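Protoporphyrinogen oxidase (Exiguobacterium sibiricum, PDB 3LOV) probably oxidises coproporphyrinogen III to coproporphyrin III with bound FAD and molecular oxygen, a step of coproporphyrin-dependent heme b biosynthesis. Local coordinates at residues 308-319 with 356-367; 322-330 with 342-350. All coordinates share one frame; numbering follows the deposited sequence.

Both contacts belong to one mixed beta sheet, and their centres lie about 10 Å apart. Along the chain interaction 2 is nested inside interaction 1: strand 307-318 leads to the hairpin of strands 329-332 and 340-345, the short helix 346-349 follows, and strand 357-364 then returns to pair with 307-318. Strand 357-364 sits between 340-345 and 307-318 in the sheet and so joins the two contacts. R361 N probably hydrogen-bonds T344 O, and V359 N probably bonds D347 OD1, each at 2.8 Å. Interaction 1 reaches the flavin ring through T310, whereas K349 of interaction 2 approaches the FAD-binding residues D60 and S61.

Interaction 1: 308-319 with 356-367; sequences HSTATVTMIFDQ and DHTVLRAFVGRP. With FAD (flavin-adenine dinucleotide), chain B.
A311, V313, M315 (selenomethionine) and F317 pair with V364, A362, L360 and T358 through eight backbone hydrogen bonds, two per pair, making 308-319 and 356-367 neighbouring antiparallel strands. Between these rungs lie the non-hydrogen-bonded pairs T312-F363, T314-R361 and I316-V359.

Their side chains share one face. T312 CG2 meets the F363 ring at CE2 (3.5 Å). With T314 OG1 beside its backbone N (chi1 -71°), CG2 is left pointing opposite that nitrogen and presses on V359 CG1 at a tight 3.4 Å. R361 runs past T314 OG1 and carries its guanidinium to the backbone of G58. On the other face F317 CE2 touches L360 CD1 at 4.1 Å.

At the flavin end, P367 CD makes a CH-pi contact over the H308 ring, 3.9 Å from its centroid. Water 1 sits at the edge of the H308 ring, in its plane, 2.9 Å from NE2, and also bonds T310 OG1 (2.8 Å). T310 CB lies 3.6 Å from the flavin methyl C7M of FAD. An alanine in place of H308 would take away the ring, and would probably leave P367 without its aromatic partner and the water without one of its bonds.

Strand 400-411 flanks 308-319 and strand 340-345 flanks 356-367; helix 377-392 packs on the face bearing A311, M315 and A362.

Interaction 2: 322-330 with 342-350; sequences SLPIEGTGF and ACTAIDQKW
The antiparallel hairpin of strands 329-332 and 340-345 begins its pairing here, where the loop ahead of G329 meets the strand end and the short helix after it. F330 and C343 form a hydrogen-bonded pair: F330 N reaches C343 O, and C343 N reaches F330 O, both at 3.0 Å and with the donor nearly in line with the carbonyl bond. G329 and T344 are the adjacent non-hydrogen-bonded pair. A side chain on G329 would run into C343 O, so glycine lets the strands come close. Beyond this pair, A345 N donates to T328 O (2.8 Å), tilted 33° from the carbonyl plane.

The side chains of F330 and C343 meet on one face of the sheet. F330 holds CG between its backbone N and carbonyl carbon (chi1 62°), which brings the ring over its neighbour. C343 CB lies over a ring face in a CH-pi contact, 3.6 Å from F330 CZ, while SG stands obliquely to the ring. With SG anti to the backbone N, the sulfur extends to I325 CD1 at 4.0 Å; L360 and L388 also pack on C343.

At the helix, A345 occupies the N-cap position, and its CB rests against G327 O at 3.7 Å. T328 CG2 lies against the backbone of Q348 and K349. The ammonium of K349 turns away to a salt bridge with D60, an FAD-binding residue.

Three backbone bonds hold the two segments together, and the neighbouring strands take further bonds from G329 and T344, while the phenyl ring, sulfur and isoleucine methyl supply apolar cohesion; the K349 charge is probably balanced by D60.

Interaction 1: 308-319 with 356-367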
# COMPACT_ATOMS: atom_id res chain seq x y z
N HIS A 308 7.59 -3.51 8.28
CA HIS A 308 8.78 -2.65 8.22
C HIS A 308 8.34 -1.19 8.12
O HIS A 308 7.17 -0.89 7.79
CB HIS A 308 9.70 -3.07 7.05
CG HIS A 308 9.15 -2.73 5.70
ND1 HIS A 308 8.30 -3.56 5.00
CD2 HIS A 308 9.34 -1.63 4.91
CE1 HIS A 308 7.98 -2.99 3.85
NE2 HIS A 308 8.60 -1.82 3.77
N SER A 309 9.27 -0.27 8.41
CA SER A 309 9.03 1.17 8.34
C SER A 309 9.58 1.76 7.06
O SER A 309 10.57 1.30 6.54
CB SER A 309 9.70 1.91 9.52
OG SER A 309 9.14 1.44 10.73
N THR A 310 8.93 2.82 6.61
CA THR A 310 9.29 3.52 5.39
C THR A 310 9.39 5.01 5.70
O THR A 310 8.58 5.54 6.46
CB THR A 310 8.20 3.32 4.27
OG1 THR A 310 7.96 1.91 4.05
CG2 THR A 310 8.65 3.97 2.93
N ALA A 311 10.40 5.67 5.13
CA ALA A 311 10.41 7.14 5.02
C ALA A 311 10.24 7.57 3.55
O ALA A 311 10.79 6.94 2.63
CB ALA A 311 11.69 7.72 5.57
N THR A 312 9.49 8.65 3.33
CA THR A 312 9.52 9.32 2.05
C THR A 312 10.30 10.63 2.23
O THR A 312 10.14 11.35 3.22
CB THR A 312 8.10 9.57 1.47
OG1 THR A 312 7.37 10.44 2.34
CG2 THR A 312 7.34 8.23 1.29
N VAL A 313 11.19 10.89 1.27
CA VAL A 313 12.05 12.06 1.33
C VAL A 313 11.85 12.77 -0.01
O VAL A 313 12.20 12.23 -1.05
CB VAL A 313 13.53 11.69 1.61
CG1 VAL A 313 14.41 12.98 1.69
CG2 VAL A 313 13.63 10.85 2.89
N THR A 314 11.20 13.92 0.03
CA THR A 314 10.82 14.64 -1.16
C THR A 314 11.72 15.84 -1.26
O THR A 314 11.89 16.56 -0.30
CB THR A 314 9.35 15.10 -1.14
OG1 THR A 314 8.48 13.96 -1.29
CG2 THR A 314 9.09 16.09 -2.28
N MSE A 315 12.34 16.02 -2.43
CA MSE A 315 13.24 17.17 -2.68
C MSE A 315 12.68 18.05 -3.80
O MSE A 315 12.45 17.55 -4.91
CB MSE A 315 14.61 16.66 -3.09
CG MSE A 315 15.39 16.08 -1.95
SE MSE A 315 16.64 14.75 -2.54
CE MSE A 315 17.73 15.02 -1.00
N ILE A 316 12.46 19.32 -3.48
CA ILE A 316 11.92 20.32 -4.39
C ILE A 316 13.11 21.09 -4.94
O ILE A 316 13.87 21.67 -4.19
CB ILE A 316 10.95 21.31 -3.68
CG1 ILE A 316 9.61 20.62 -3.35
CG2 ILE A 316 10.71 22.55 -4.59
CD1 ILE A 316 8.79 21.32 -2.26
N PHE A 317 13.26 21.09 -6.25
CA PHE A 317 14.29 21.84 -6.95
C PHE A 317 13.67 22.88 -7.84
O PHE A 317 12.60 22.63 -8.41
CB PHE A 317 15.07 20.92 -7.87
CG PHE A 317 15.77 19.82 -7.17
CD1 PHE A 317 17.07 20.00 -6.68
CD2 PHE A 317 15.14 18.59 -6.98
CE1 PHE A 317 17.73 18.97 -6.03
CE2 PHE A 317 15.80 17.56 -6.34
CZ PHE A 317 17.09 17.74 -5.86
N ASP A 318 14.36 24.00 -8.05
CA ASP A 318 13.97 24.91 -9.11
C ASP A 318 13.94 24.12 -10.43
O ASP A 318 14.74 23.20 -10.63
CB ASP A 318 14.91 26.12 -9.18
CG ASP A 318 14.53 27.22 -8.19
OD1 ASP A 318 13.32 27.56 -8.14
OD2 ASP A 318 15.42 27.73 -7.47
N GLN A 319 12.99 24.46 -11.30
CA GLN A 319 12.77 23.70 -12.53
C GLN A 319 14.10 23.48 -13.24
O GLN A 319 14.91 24.39 -13.33
CB GLN A 319 11.80 24.44 -13.44
CG GLN A 319 11.40 23.64 -14.68
CD GLN A 319 9.88 23.52 -14.83
OE1 GLN A 319 9.18 23.15 -13.89
NE2 GLN A 319 9.38 23.81 -16.03
N ASP A 356 5.76 24.20 -11.71
CA ASP A 356 6.97 24.89 -12.19
C ASP A 356 8.22 24.47 -11.46
O ASP A 356 9.08 25.30 -11.15
CB ASP A 356 6.78 26.38 -12.04
CG ASP A 356 5.68 26.89 -12.93
OD1 ASP A 356 5.85 26.79 -14.17
OD2 ASP A 356 4.64 27.33 -12.39
N HIS A 357 8.32 23.18 -11.18
CA HIS A 357 9.46 22.67 -10.43
C HIS A 357 9.76 21.23 -10.78
O HIS A 357 8.94 20.54 -11.37
CB HIS A 357 9.19 22.75 -8.92
CG HIS A 357 9.00 24.14 -8.41
ND1 HIS A 357 7.85 24.86 -8.63
CD2 HIS A 357 9.81 24.93 -7.65
CE1 HIS A 357 7.95 26.03 -8.03
NE2 HIS A 357 9.13 26.10 -7.43
N THR A 358 10.96 20.81 -10.38
CA THR A 358 11.39 19.45 -10.48
C THR A 358 11.31 18.94 -9.05
O THR A 358 11.96 19.48 -8.14
CB THR A 358 12.81 19.36 -11.02
OG1 THR A 358 12.81 19.85 -12.37
CG2 THR A 358 13.34 17.93 -11.02
N VAL A 359 10.49 17.90 -8.85
CA VAL A 359 10.33 17.33 -7.52
C VAL A 359 10.58 15.84 -7.55
O VAL A 359 9.93 15.11 -8.32
CB VAL A 359 8.94 17.61 -6.99
CG1 VAL A 359 8.79 17.07 -5.56
CG2 VAL A 359 8.65 19.14 -7.07
N LEU A 360 11.51 15.41 -6.70
CA LEU A 360 11.87 14.00 -6.57
C LEU A 360 11.35 13.48 -5.21
O LEU A 360 11.50 14.13 -4.18
CB LEU A 360 13.39 13.77 -6.73
CG LEU A 360 14.09 14.17 -8.06
CD1 LEU A 360 15.61 13.87 -8.02
CD2 LEU A 360 13.48 13.46 -9.27
N ARG A 361 10.70 12.32 -5.21
CA ARG A 361 10.27 11.66 -3.95
C ARG A 361 10.95 10.29 -3.87
O ARG A 361 10.66 9.42 -4.67
CB ARG A 361 8.74 11.50 -3.81
CG ARG A 361 8.32 11.01 -2.38
CD ARG A 361 6.85 11.14 -2.00
NE ARG A 361 6.02 10.09 -2.57
CZ ARG A 361 4.93 9.56 -1.99
NH1 ARG A 361 4.48 9.97 -0.81
NH2 ARG A 361 4.29 8.59 -2.61
N ALA A 362 11.90 10.16 -2.95
CA ALA A 362 12.59 8.89 -2.70
C ALA A 362 11.93 8.15 -1.53
O ALA A 362 11.42 8.75 -0.60
CB ALA A 362 14.09 9.11 -2.46
N PHE A 363 11.91 6.82 -1.62
CA PHE A 363 11.45 5.96 -0.54
C PHE A 363 12.66 5.24 0.07
O PHE A 363 13.61 4.87 -0.66
CB PHE A 363 10.48 4.91 -1.07
CG PHE A 363 9.17 5.48 -1.54
CD1 PHE A 363 9.08 6.16 -2.74
CD2 PHE A 363 8.02 5.30 -0.79
CE1 PHE A 363 7.86 6.66 -3.18
CE2 PHE A 363 6.78 5.82 -1.23
CZ PHE A 363 6.71 6.48 -2.41
N VAL A 364 12.62 5.05 1.38
CA VAL A 364 13.67 4.34 2.14
C VAL A 364 12.99 3.37 3.10
O VAL A 364 12.03 3.75 3.78
CB VAL A 364 14.57 5.32 2.98
CG1 VAL A 364 15.48 4.53 3.94
CG2 VAL A 364 15.44 6.23 2.07
N GLY A 365 13.49 2.13 3.16
CA GLY A 365 12.97 1.13 4.07
C GLY A 365 12.56 -0.15 3.36
O GLY A 365 11.82 -0.10 2.39
N ARG A 366 13.08 -1.28 3.83
CA ARG A 366 12.70 -2.63 3.36
C ARG A 366 12.50 -3.55 4.55
O ARG A 366 12.99 -3.26 5.64
CB ARG A 366 13.84 -3.25 2.51
CG ARG A 366 14.30 -2.43 1.33
CD ARG A 366 15.40 -3.19 0.64
NE ARG A 366 15.89 -2.49 -0.53
CZ ARG A 366 15.32 -2.56 -1.74
NH1 ARG A 366 14.26 -3.31 -1.94
NH2 ARG A 366 15.83 -1.86 -2.74
N PRO A 367 11.83 -4.70 4.33
CA PRO A 367 11.69 -5.61 5.46
C PRO A 367 13.07 -6.19 5.88
O PRO A 367 13.87 -6.65 5.03
CB PRO A 367 10.78 -6.71 4.90
CG PRO A 367 10.94 -6.59 3.40
CD PRO A 367 11.09 -5.16 3.15
PA FAD B . -3.60 4.18 9.43
O1A FAD B . -3.55 5.15 8.30
O2A FAD B . -2.33 3.68 10.00
O5B FAD B . -4.46 4.82 10.60
C5B FAD B . -4.46 4.32 11.91
C4B FAD B . -5.05 5.40 12.82
O4B FAD B . -5.27 4.89 14.14
C3B FAD B . -4.11 6.59 12.91
O3B FAD B . -4.80 7.82 12.75
C2B FAD B . -3.54 6.41 14.31
O2B FAD B . -3.20 7.61 14.91
C1B FAD B . -4.69 5.77 15.06
N9A FAD B . -4.32 5.03 16.27
C8A FAD B . -3.21 4.27 16.58
N7A FAD B . -3.33 3.78 17.84
C5A FAD B . -4.52 4.23 18.35
C6A FAD B . -5.19 4.04 19.56
N6A FAD B . -4.68 3.26 20.52
N1A FAD B . -6.42 4.65 19.77
C2A FAD B . -7.00 5.40 18.77
N3A FAD B . -6.35 5.56 17.57
C4A FAD B . -5.14 5.00 17.37
N1 FAD B . -2.01 2.48 -0.49
C2 FAD B . -2.45 2.80 -1.74
O2 FAD B . -3.58 2.46 -2.12
N3 FAD B . -1.63 3.49 -2.60
C4 FAD B . -0.38 3.85 -2.26
O4 FAD B . 0.29 4.49 -3.05
C4X FAD B . 0.11 3.51 -1.01
N5 FAD B . 1.38 3.92 -0.64
C5X FAD B . 1.84 3.58 0.64
C6 FAD B . 3.14 3.95 1.03
C7 FAD B . 3.61 3.61 2.30
C7M FAD B . 5.00 4.02 2.72
C8 FAD B . 2.78 2.94 3.22
C8M FAD B . 3.26 2.54 4.60
C9 FAD B . 1.49 2.58 2.85
C9A FAD B . 1.01 2.89 1.56
N10 FAD B . -0.29 2.53 1.18
C10 FAD B . -0.73 2.84 -0.12
C1' FAD B . -1.24 1.78 2.08
C2' FAD B . -2.18 2.80 2.78
O2' FAD B . -1.41 3.62 3.57
C3' FAD B . -3.25 2.13 3.66
O3' FAD B . -4.20 1.58 2.76
C4' FAD B . -4.02 3.08 4.61
O4' FAD B . -3.36 4.28 4.97
C5' FAD B . -4.35 2.40 5.92
O5' FAD B . -5.18 3.25 6.68
P FAD B . -5.71 2.74 8.08
O1P FAD B . -6.06 1.28 8.06
O2P FAD B . -6.76 3.65 8.68
O3P FAD B . -4.40 2.84 9.05
O HOH W 1 8.59 0.34 1.87

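Interaction 2: 322-330 with 342-350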
# COMPACT_ATOMS: atom_id res chain seq x y z
N SER A 322 18.19 20.02 -17.36
CA SER A 322 18.44 18.59 -17.61
C SER A 322 17.71 17.75 -16.54
O SER A 322 18.16 17.69 -15.39
N LEU A 323 16.57 17.14 -16.92
CA LEU A 323 15.78 16.29 -16.02
C LEU A 323 16.69 15.27 -15.31
O LEU A 323 17.39 14.51 -15.98
CB LEU A 323 14.67 15.54 -16.77
CG LEU A 323 13.51 16.33 -17.39
CD1 LEU A 323 12.65 15.42 -18.30
CD2 LEU A 323 12.67 17.02 -16.30
N PRO A 324 16.68 15.26 -13.96
CA PRO A 324 17.49 14.29 -13.18
C PRO A 324 17.16 12.81 -13.44
O PRO A 324 18.05 11.96 -13.34
CB PRO A 324 17.19 14.66 -11.72
CG PRO A 324 16.64 16.06 -11.75
CD PRO A 324 16.01 16.26 -13.09
N ILE A 325 15.91 12.51 -13.76
CA ILE A 325 15.53 11.20 -14.26
C ILE A 325 14.70 11.42 -15.55
O ILE A 325 13.79 12.26 -15.57
CB ILE A 325 14.70 10.38 -13.20
CG1 ILE A 325 15.14 10.70 -11.75
CG2 ILE A 325 14.84 8.89 -13.47
CD1 ILE A 325 14.16 10.20 -10.68
N GLU A 326 15.02 10.69 -16.63
CA GLU A 326 14.34 10.89 -17.94
C GLU A 326 13.07 10.02 -18.08
O GLU A 326 12.96 9.19 -19.00
CB GLU A 326 15.30 10.63 -19.13
CG GLU A 326 16.50 11.61 -19.27
CD GLU A 326 16.09 13.08 -19.44
OE1 GLU A 326 15.04 13.37 -20.07
OE2 GLU A 326 16.85 13.95 -18.94
N GLY A 327 12.12 10.24 -17.17
CA GLY A 327 10.89 9.44 -17.11
C GLY A 327 10.16 9.66 -15.79
O GLY A 327 10.45 10.64 -15.09
N THR A 328 9.24 8.76 -15.42
CA THR A 328 8.44 8.99 -14.21
C THR A 328 9.17 8.56 -12.93
O THR A 328 8.91 9.15 -11.89
CB THR A 328 7.09 8.31 -14.26
OG1 THR A 328 7.27 6.95 -14.69
CG2 THR A 328 6.14 9.09 -15.22
N GLY A 329 10.02 7.53 -13.02
CA GLY A 329 10.90 7.16 -11.91
C GLY A 329 11.57 5.81 -12.05
O GLY A 329 11.59 5.23 -13.13
N PHE A 330 12.13 5.32 -10.95
CA PHE A 330 12.83 4.04 -10.95
C PHE A 330 12.65 3.27 -9.64
O PHE A 330 12.43 3.88 -8.59
CB PHE A 330 14.33 4.24 -11.27
CG PHE A 330 15.10 5.08 -10.26
CD1 PHE A 330 15.65 4.49 -9.12
CD2 PHE A 330 15.31 6.44 -10.48
CE1 PHE A 330 16.34 5.25 -8.20
CE2 PHE A 330 16.01 7.21 -9.55
CZ PHE A 330 16.54 6.61 -8.42
N ALA A 342 13.33 3.26 -4.15
CA ALA A 342 12.63 3.79 -5.33
C ALA A 342 12.70 5.29 -5.28
O ALA A 342 12.98 5.86 -4.23
CB ALA A 342 11.15 3.31 -5.38
N CYS A 343 12.50 5.93 -6.42
CA CYS A 343 12.39 7.39 -6.51
C CYS A 343 11.43 7.76 -7.63
O CYS A 343 11.43 7.10 -8.68
CB CYS A 343 13.71 8.05 -6.80
SG CYS A 343 13.63 9.88 -6.75
N THR A 344 10.63 8.79 -7.41
CA THR A 344 9.67 9.24 -8.41
C THR A 344 9.91 10.71 -8.74
O THR A 344 10.21 11.50 -7.83
CB THR A 344 8.24 9.13 -7.91
OG1 THR A 344 7.98 7.77 -7.53
CG2 THR A 344 7.25 9.58 -8.97
N ALA A 345 9.80 11.03 -10.03
CA ALA A 345 9.79 12.39 -10.50
C ALA A 345 8.34 12.82 -10.43
O ALA A 345 7.60 12.69 -11.40
CB ALA A 345 10.33 12.49 -11.94
N ILE A 346 7.94 13.27 -9.24
CA ILE A 346 6.57 13.66 -8.93
C ILE A 346 5.98 14.59 -9.99
O ILE A 346 4.83 14.44 -10.41
CB ILE A 346 6.52 14.43 -7.59
CG1 ILE A 346 6.69 13.51 -6.37
CG2 ILE A 346 5.22 15.21 -7.47
CD1 ILE A 346 6.14 12.12 -6.50
N ASP A 347 6.77 15.59 -10.40
CA ASP A 347 6.26 16.56 -11.38
C ASP A 347 6.04 15.95 -12.77
O ASP A 347 5.29 16.47 -13.57
CB ASP A 347 7.19 17.77 -11.48
CG ASP A 347 8.58 17.38 -11.94
OD1 ASP A 347 9.32 16.76 -11.15
OD2 ASP A 347 8.91 17.67 -13.10
N GLN A 348 6.72 14.85 -13.08
CA GLN A 348 6.45 14.08 -14.30
C GLN A 348 5.23 13.15 -14.18
O GLN A 348 4.53 12.90 -15.15
CB GLN A 348 7.65 13.21 -14.70
CG GLN A 348 8.96 13.95 -14.90
CD GLN A 348 8.89 14.88 -16.07
OE1 GLN A 348 8.80 16.09 -15.89
NE2 GLN A 348 8.91 14.31 -17.28
N LYS A 349 4.99 12.60 -12.99
CA LYS A 349 3.94 11.58 -12.83
C LYS A 349 2.60 12.28 -12.63
O LYS A 349 1.60 11.82 -13.14
CB LYS A 349 4.29 10.67 -11.64
CG LYS A 349 3.28 9.55 -11.33
CD LYS A 349 3.81 8.64 -10.22
CE LYS A 349 2.81 7.58 -9.79
NZ LYS A 349 3.10 7.11 -8.42
N TRP A 350 2.60 13.40 -11.91
CA TRP A 350 1.38 14.17 -11.61
C TRP A 350 1.45 15.63 -12.10
O TRP A 350 2.19 16.44 -11.55
CB TRP A 350 1.07 14.18 -10.09
CG TRP A 350 0.96 12.84 -9.56
CD1 TRP A 350 1.88 12.18 -8.78
CD2 TRP A 350 -0.12 11.92 -9.76
NE1 TRP A 350 1.45 10.90 -8.51
CE2 TRP A 350 0.23 10.71 -9.10
CE3 TRP A 350 -1.34 11.98 -10.45
CZ2 TRP A 350 -0.61 9.61 -9.08
CZ3 TRP A 350 -2.17 10.85 -10.42
CH2 TRP A 350 -1.79 9.69 -9.75